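Local coordinates for uncharacterized protein (Bombyx mori, PDB 5AZ0) that probably catalyses the NAD(P)H-dependent reduction of aldehydes and ketones, as an aldo-keto reductase of the silkworm, at residues P246-I251 / A301-F306; G252-K257 / Q294-D299. All coordinates share one frame; numbering follows the deposited sequence.

Overall arrangement
Contacts 1 and 2 are two halves of one packing interface between helix 246-255 and helix 297-304, with the residues leading into the second helix included. Their centres lie about 9 Å apart, and contact 2 is nested inside the loop that contact 1 closes. Contact 1 is apolar, whereas contact 2 is largely polar, combining salt bridges with tyrosine hydrogen bonds. Ile251, Leu295 and Leu303 join them: Ile251 CG2 is 3.6 Å from Leu295 CD2, Leu303 CD1 is 4.0 Å from Leu295 CD1, and Ile251 CG1 packs 3.6 Å from Asp299 OD1. Both centres are remote from the centre of the chain, about 24 Å and 26 Å from it, which places the interface on the periphery of the TIM barrel; neither contact includes a ligand.

Contact 1: residues P246-I251 / A301-F306; sequences PAMLAI and ATLAQF
Met248 SD, the one heteroatom carrying this contact, is touched by two partners: Leu303 CD2 at 3.5 Å and Phe306 CE2 at 3.7 Å. Toward the ring it makes a Met-aromatic contact, 4.8 Å from SD to the Phe306 centroid and 57° off the ring normal, an oblique approach. Met248 is bent at both chi2 (-60°) and chi3 (-71°); the first bend carries SD toward the facing helix, and the second sets CE 4.1 Å from Leu303 CD2. The side chains of Met248 and Leu303 cross at about a right angle. Helix 246-255 follows strand 219-223, and helix 297-304 comes after strand 273-274 and helix 281-287; both pack on the outside of the aldo-keto reductase TIM barrel, here directly on each other. Beside the methionine, Ile251 CD1 lies 4.0 Å from Thr302 CG2, the two side chains sliding past each other in opposite directions. Thr302 turns this methyl, anti to its backbone N, toward the interface and gives OG1 to a hydrogen bond with Glu298 O in its own helix. Ala247 CB adds a looser touch on the same methyl, while helix 259-269 supplies further neighbours: Val259 to Met248, Val262 to Ile251 and Tyr266 to Leu303.

Contact 2: residues G252-K257 / Q294-D299; sequences GRKYGK and QLDDED
Lys254 NZ is held by two carboxylates, making salt bridges to Asp296 OD2 at 2.6 Å and to Asp299 OD2 at 2.8 Å. Its side chain is fully extended, with CG anti to the backbone N, which gives it the reach to meet Asp299 tip to tip and to cross Asp296 at about a right angle. Both oxygens are met on their syn side, somewhat out of the carboxylate plane. On the way, Lys254 CG passes over one face of the Tyr255 ring, 4.0 Å above the plane and offset toward the rim.

Tyr255 contributes the largest share of the buried surface. Its OH accepts from Asp296 N at 2.9 Å, and the N-H...O angle of 168° makes this bond nearly straight. The hydroxyl also points tip to tip at Asp299, whose OD2 sits near the ring plane, with ring and carboxylate planes 85° apart; as modelled the hydroxyl donates to the carboxylate, but the 2.3 Å between Tyr255 OH and Asp299 OD2 is so short that the length is doubtful. The side chains of Leu295 and Tyr255 cross at about a right angle, with Leu295 CD2 3.7 Å from Tyr255 CE2.

Asp296 is the N-cap of helix 297-304. Its chi1 of 66° puts CG between the backbone N and the carbonyl carbon; from there OD1 accepts from Asp299 N at 3.2 Å while OD2 meets the lysine. The same residue therefore caps the start of one helix and forms a salt bridge with a residue near the end of the other.

Since one ammonium serves two carboxylates, the cluster would carry a net negative charge if all are ionised; the lysine, the tyrosine hydroxyl and the helix N-terminus may together offset the repulsion between the acids and favour their ionised forms.

Contact 1: residues P246-I251 / A301-F306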
ATOM      1  N   PRO A 246       6.868  26.694   4.901  1.00 53.33           N
ATOM      2  CA  PRO A 246       7.906  27.097   5.831  1.00 46.64           C
ATOM      3  C   PRO A 246       8.036  26.267   7.083  1.00 46.63           C
ATOM      4  O   PRO A 246       9.186  26.036   7.535  1.00 48.72           O
ATOM      5  CB  PRO A 246       7.534  28.569   6.170  1.00 51.53           C
ATOM      6  CG  PRO A 246       6.864  29.059   4.948  1.00 49.33           C
ATOM      7  CD  PRO A 246       6.091  27.866   4.429  1.00 51.53           C
ATOM      8  N   ALA A 247       6.913  25.828   7.685  1.00 41.23           N
ATOM      9  CA  ALA A 247       7.036  24.978   8.897  1.00 41.74           C
ATOM     10  C   ALA A 247       7.680  23.604   8.571  1.00 36.95           C
ATOM     11  O   ALA A 247       8.401  23.064   9.375  1.00 41.61           O
ATOM     12  CB  ALA A 247       5.683  24.783   9.608  1.00 41.87           C
ATOM     13  N   MET A 248       7.358  23.040   7.410  1.00 40.78           N
ATOM     14  CA  MET A 248       7.952  21.739   7.000  1.00 42.62           C
ATOM     15  C   MET A 248       9.461  21.962   6.806  1.00 46.16           C
ATOM     16  O   MET A 248      10.313  21.303   7.482  1.00 41.25           O
ATOM     17  CB  MET A 248       7.287  21.218   5.718  1.00 34.27           C
ATOM     18  CG  MET A 248       5.846  20.744   5.815  1.00 39.50           C
ATOM     19  SD  MET A 248       5.668  19.392   6.974  1.00 45.68           S
ATOM     20  CE  MET A 248       6.475  18.051   6.052  1.00 45.38           C
ATOM     21  N   LEU A 249       9.794  22.982   5.993  1.00 50.20           N
ATOM     22  CA  LEU A 249      11.262  23.382   5.796  1.00 49.27           C
ATOM     23  C   LEU A 249      12.008  23.608   7.097  1.00 46.01           C
ATOM     24  O   LEU A 249      13.154  23.132   7.290  1.00 48.62           O
ATOM     25  CB  LEU A 249      11.393  24.588   4.878  1.00 52.23           C
ATOM     26  CG  LEU A 249      10.775  24.457   3.459  1.00 50.48           C
ATOM     27  CD1 LEU A 249      10.394  25.812   2.886  1.00 56.62           C
ATOM     28  CD2 LEU A 249      11.682  23.716   2.480  1.00 50.79           C
ATOM     29  N   ALA A 250      11.323  24.216   8.061  1.00 47.34           N
ATOM     30  CA  ALA A 250      11.949  24.531   9.342  1.00 46.50           C
ATOM     31  C   ALA A 250      12.217  23.301  10.147  1.00 44.92           C
ATOM     32  O   ALA A 250      13.306  23.116  10.736  1.00 43.21           O
ATOM     33  CB  ALA A 250      11.095  25.520  10.137  1.00 49.96           C
ATOM     34  N   ILE A 251      11.215  22.431  10.202  1.00 47.89           N
ATOM     35  CA  ILE A 251      11.425  21.076  10.812  1.00 44.06           C
ATOM     36  C   ILE A 251      12.548  20.352  10.050  1.00 39.40           C
ATOM     37  O   ILE A 251      13.429  19.741  10.674  1.00 38.45           O
ATOM     38  CB  ILE A 251      10.106  20.249  10.869  1.00 46.66           C
ATOM     39  CG1 ILE A 251       9.083  20.955  11.804  1.00 45.87           C
ATOM     40  CG2 ILE A 251      10.358  18.837  11.392  1.00 42.65           C
ATOM     41  CD1 ILE A 251       7.637  20.686  11.495  1.00 43.90           C
ATOM     42  N   ALA A 301       3.536  17.843  17.269  1.00 37.04           N
ATOM     43  CA  ALA A 301       2.294  18.659  17.384  1.00 40.32           C
ATOM     44  C   ALA A 301       2.071  19.541  16.169  1.00 33.73           C
ATOM     45  O   ALA A 301       0.959  19.642  15.647  1.00 37.24           O
ATOM     46  CB  ALA A 301       2.275  19.475  18.673  1.00 42.71           C
ATOM     47  N   THR A 302       3.124  20.129  15.649  1.00 33.44           N
ATOM     48  CA  THR A 302       2.998  20.930  14.412  1.00 32.99           C
ATOM     49  C   THR A 302       2.495  20.100  13.224  1.00 36.31           C
ATOM     50  O   THR A 302       1.543  20.510  12.446  1.00 29.97           O
ATOM     51  CB  THR A 302       4.375  21.596  14.048  1.00 39.36           C
ATOM     52  OG1 THR A 302       4.879  22.392  15.154  1.00 42.45           O
ATOM     53  CG2 THR A 302       4.267  22.454  12.850  1.00 37.12           C
ATOM     54  N   LEU A 303       3.141  18.938  13.050  1.00 32.81           N
ATOM     55  CA  LEU A 303       2.801  18.107  11.893  1.00 35.24           C
ATOM     56  C   LEU A 303       1.355  17.614  12.028  1.00 30.43           C
ATOM     57  O   LEU A 303       0.616  17.571  11.069  1.00 29.18           O
ATOM     58  CB  LEU A 303       3.760  16.937  11.792  1.00 34.20           C
ATOM     59  CG  LEU A 303       5.174  17.324  11.379  1.00 32.59           C
ATOM     60  CD1 LEU A 303       6.192  16.305  11.781  1.00 33.66           C
ATOM     61  CD2 LEU A 303       5.213  17.581   9.900  1.00 31.09           C
ATOM     62  N   ALA A 304       0.948  17.288  13.247  1.00 32.62           N
ATOM     63  CA  ALA A 304      -0.441  16.907  13.501  1.00 30.81           C
ATOM     64  C   ALA A 304      -1.414  17.983  13.136  1.00 32.66           C
ATOM     65  O   ALA A 304      -2.562  17.628  12.876  1.00 33.63           O
ATOM     66  CB  ALA A 304      -0.651  16.501  14.945  1.00 33.22           C
ATOM     67  N   GLN A 305      -1.008  19.271  13.086  1.00 35.40           N
ATOM     68  CA  GLN A 305      -1.980  20.339  12.736  1.00 38.97           C
ATOM     69  C   GLN A 305      -2.377  20.318  11.306  1.00 38.57           C
ATOM     70  O   GLN A 305      -3.414  20.914  10.953  1.00 34.02           O
ATOM     71  CB  GLN A 305      -1.530  21.774  13.069  1.00 42.38           C
ATOM     72  CG  GLN A 305      -1.415  22.050  14.555  1.00 47.45           C
ATOM     73  CD  GLN A 305      -0.680  23.379  14.827  1.00 55.76           C
ATOM     74  OE1 GLN A 305       0.531  23.413  14.985  1.00 53.02           O
ATOM     75  NE2 GLN A 305      -1.418  24.473  14.847  1.00 62.23           N
ATOM     76  N   PHE A 306      -1.608  19.645  10.453  1.00 35.28           N
ATOM     77  CA  PHE A 306      -2.038  19.570   9.046  1.00 32.59           C
ATOM     78  C   PHE A 306      -3.255  18.687   8.786  1.00 30.44           C
ATOM     79  O   PHE A 306      -3.828  18.738   7.709  1.00 33.78           O
ATOM     80  CB  PHE A 306      -0.865  19.112   8.203  1.00 38.66           C
ATOM     81  CG  PHE A 306       0.222  20.144   8.060  1.00 34.55           C
ATOM     82  CD1 PHE A 306      -0.037  21.350   7.380  1.00 36.74           C
ATOM     83  CD2 PHE A 306       1.509  19.893   8.540  1.00 41.58           C
ATOM     84  CE1 PHE A 306       0.949  22.317   7.213  1.00 35.58           C
ATOM     85  CE2 PHE A 306       2.522  20.849   8.364  1.00 40.49           C
ATOM     86  CZ  PHE A 306       2.229  22.065   7.705  1.00 39.48           C
TER

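Contact 2: residues G252-K257 / Q294-D299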
ATOM      1  N   GLY A 252      12.511  20.443   8.718  1.00 38.93           N
ATOM      2  CA  GLY A 252      13.638  19.968   7.877  1.00 51.26           C
ATOM      3  C   GLY A 252      15.022  20.391   8.383  1.00 53.36           C
ATOM      4  O   GLY A 252      15.848  19.543   8.834  1.00 49.87           O
ATOM      5  N   ARG A 253      15.254  21.705   8.386  1.00 59.44           N
ATOM      6  CA  ARG A 253      16.576  22.242   8.806  1.00 54.74           C
ATOM      7  C   ARG A 253      16.899  21.795  10.212  1.00 48.73           C
ATOM      8  O   ARG A 253      18.035  21.458  10.531  1.00 47.98           O
ATOM      9  CB  ARG A 253      16.652  23.768   8.709  1.00 61.86           C
ATOM     10  CG  ARG A 253      16.591  24.322   7.287  1.00 67.62           C
ATOM     11  CD  ARG A 253      16.725  25.854   7.318  1.00 73.05           C
ATOM     12  NE  ARG A 253      15.534  26.503   7.898  1.00 72.44           N
ATOM     13  CZ  ARG A 253      14.485  26.999   7.213  1.00 69.18           C
ATOM     14  NH1 ARG A 253      14.430  26.978   5.872  1.00 62.45           N
ATOM     15  NH2 ARG A 253      13.463  27.546   7.886  1.00 64.25           N
ATOM     16  N   LYS A 254      15.915  21.747  11.081  1.00 42.07           N
ATOM     17  CA  LYS A 254      16.228  21.304  12.425  1.00 45.89           C
ATOM     18  C   LYS A 254      16.875  19.930  12.519  1.00 51.14           C
ATOM     19  O   LYS A 254      17.804  19.740  13.278  1.00 56.81           O
ATOM     20  CB  LYS A 254      14.982  21.390  13.290  1.00 48.53           C
ATOM     21  CG  LYS A 254      15.176  20.940  14.702  1.00 46.39           C
ATOM     22  CD  LYS A 254      13.883  21.153  15.481  1.00 47.52           C
ATOM     23  CE  LYS A 254      14.017  20.475  16.829  1.00 49.24           C
ATOM     24  NZ  LYS A 254      12.762  20.645  17.593  1.00 50.47           N
ATOM     25  N   TYR A 255      16.391  18.946  11.773  1.00 63.73           N
ATOM     26  CA  TYR A 255      16.942  17.566  11.901  1.00 59.02           C
ATOM     27  C   TYR A 255      17.780  17.170  10.691  1.00 60.23           C
ATOM     28  O   TYR A 255      18.354  16.082  10.662  1.00 64.56           O
ATOM     29  CB  TYR A 255      15.833  16.545  12.106  1.00 53.51           C
ATOM     30  CG  TYR A 255      14.904  16.814  13.257  1.00 43.58           C
ATOM     31  CD1 TYR A 255      15.185  16.379  14.529  1.00 44.62           C
ATOM     32  CD2 TYR A 255      13.738  17.504  13.048  1.00 47.55           C
ATOM     33  CE1 TYR A 255      14.294  16.611  15.588  1.00 45.56           C
ATOM     34  CE2 TYR A 255      12.850  17.764  14.073  1.00 47.72           C
ATOM     35  CZ  TYR A 255      13.115  17.303  15.341  1.00 49.21           C
ATOM     36  OH  TYR A 255      12.155  17.556  16.316  1.00 54.41           O
ATOM     37  N   GLY A 256      17.843  18.044   9.700  1.00 53.38           N
ATOM     38  CA  GLY A 256      18.801  17.887   8.615  1.00 57.39           C
ATOM     39  C   GLY A 256      18.235  17.013   7.532  1.00 57.36           C
ATOM     40  O   GLY A 256      18.909  16.137   7.040  1.00 60.43           O
ATOM     41  N   LYS A 257      16.989  17.288   7.153  1.00 57.78           N
ATOM     42  CA  LYS A 257      16.224  16.414   6.293  1.00 47.69           C
ATOM     43  C   LYS A 257      15.424  17.234   5.362  1.00 45.11           C
ATOM     44  O   LYS A 257      15.061  18.354   5.673  1.00 54.86           O
ATOM     45  CB  LYS A 257      15.244  15.556   7.143  1.00 49.56           C
ATOM     46  CG  LYS A 257      15.879  14.537   8.079  1.00 46.23           C
ATOM     47  CD  LYS A 257      16.694  13.450   7.334  1.00 48.31           C
ATOM     48  CE  LYS A 257      17.495  12.644   8.358  1.00 51.09           C
ATOM     49  NZ  LYS A 257      18.042  11.334   7.931  1.00 51.77           N
ATOM     50  N   GLN A 294      14.477  11.470  15.554  1.00 51.40           N
ATOM     51  CA  GLN A 294      13.307  11.386  16.412  1.00 53.84           C
ATOM     52  C   GLN A 294      12.705  12.790  16.370  1.00 55.80           C
ATOM     53  O   GLN A 294      13.409  13.760  16.644  1.00 59.73           O
ATOM     54  CB  GLN A 294      13.750  10.970  17.815  1.00 53.18           C
ATOM     55  CG  GLN A 294      12.637  10.639  18.813  1.00 60.77           C
ATOM     56  CD  GLN A 294      12.006   9.258  18.604  1.00 65.43           C
ATOM     57  OE1 GLN A 294      12.665   8.315  18.138  1.00 83.34           O
ATOM     58  NE2 GLN A 294      10.721   9.131  18.952  1.00 58.84           N
ATOM     59  N   LEU A 295      11.449  12.912  15.928  1.00 51.56           N
ATOM     60  CA  LEU A 295      10.737  14.186  15.930  1.00 46.94           C
ATOM     61  C   LEU A 295      10.310  14.426  17.356  1.00 51.51           C
ATOM     62  O   LEU A 295       9.776  13.505  18.016  1.00 49.25           O
ATOM     63  CB  LEU A 295       9.535  14.199  14.977  1.00 43.47           C
ATOM     64  CG  LEU A 295       9.884  14.209  13.493  1.00 43.14           C
ATOM     65  CD1 LEU A 295       8.827  13.460  12.671  1.00 48.18           C
ATOM     66  CD2 LEU A 295      10.057  15.587  12.868  1.00 45.59           C
ATOM     67  N   ASP A 296      10.556  15.643  17.868  1.00 47.87           N
ATOM     68  CA  ASP A 296      10.198  15.920  19.284  1.00 46.95           C
ATOM     69  C   ASP A 296       8.738  16.356  19.382  1.00 40.60           C
ATOM     70  O   ASP A 296       8.066  16.549  18.359  1.00 39.79           O
ATOM     71  CB  ASP A 296      11.189  16.884  19.982  1.00 52.50           C
ATOM     72  CG  ASP A 296      11.167  18.277  19.407  1.00 49.57           C
ATOM     73  OD1 ASP A 296      10.088  18.769  18.983  1.00 46.18           O
ATOM     74  OD2 ASP A 296      12.261  18.844  19.365  1.00 59.66           O
ATOM     75  N   ASP A 297       8.264  16.444  20.615  1.00 42.74           N
ATOM     76  CA  ASP A 297       6.870  16.670  20.909  1.00 45.56           C
ATOM     77  C   ASP A 297       6.383  17.884  20.180  1.00 42.50           C
ATOM     78  O   ASP A 297       5.290  17.880  19.669  1.00 44.53           O
ATOM     79  CB  ASP A 297       6.632  16.853  22.406  1.00 47.89           C
ATOM     80  CG  ASP A 297       6.924  15.595  23.224  1.00 58.03           C
ATOM     81  OD1 ASP A 297       6.745  14.475  22.707  1.00 53.19           O
ATOM     82  OD2 ASP A 297       7.325  15.731  24.409  1.00 65.67           O
ATOM     83  N   GLU A 298       7.193  18.929  20.123  1.00 48.03           N
ATOM     84  CA  GLU A 298       6.797  20.194  19.442  1.00 46.42           C
ATOM     85  C   GLU A 298       6.553  20.007  17.952  1.00 39.99           C
ATOM     86  O   GLU A 298       5.545  20.502  17.386  1.00 40.01           O
ATOM     87  CB  GLU A 298       7.881  21.269  19.660  1.00 50.64           C
ATOM     88  CG  GLU A 298       7.524  22.666  19.148  1.00 66.24           C
ATOM     89  CD  GLU A 298       8.729  23.626  19.080  1.00 68.44           C
ATOM     90  OE1 GLU A 298       9.651  23.510  19.922  1.00 60.96           O
ATOM     91  OE2 GLU A 298       8.744  24.494  18.176  1.00 65.43           O
ATOM     92  N   ASP A 299       7.468  19.301  17.288  1.00 37.96           N
ATOM     93  CA  ASP A 299       7.350  19.112  15.831  1.00 41.18           C
ATOM     94  C   ASP A 299       6.234  18.088  15.423  1.00 32.11           C
ATOM     95  O   ASP A 299       5.565  18.279  14.433  1.00 31.73           O
ATOM     96  CB  ASP A 299       8.703  18.772  15.235  1.00 48.35           C
ATOM     97  CG  ASP A 299       9.763  19.860  15.519  1.00 52.37           C
ATOM     98  OD1 ASP A 299       9.470  21.079  15.357  1.00 57.25           O
ATOM     99  OD2 ASP A 299      10.877  19.466  15.929  1.00 52.92           O
TER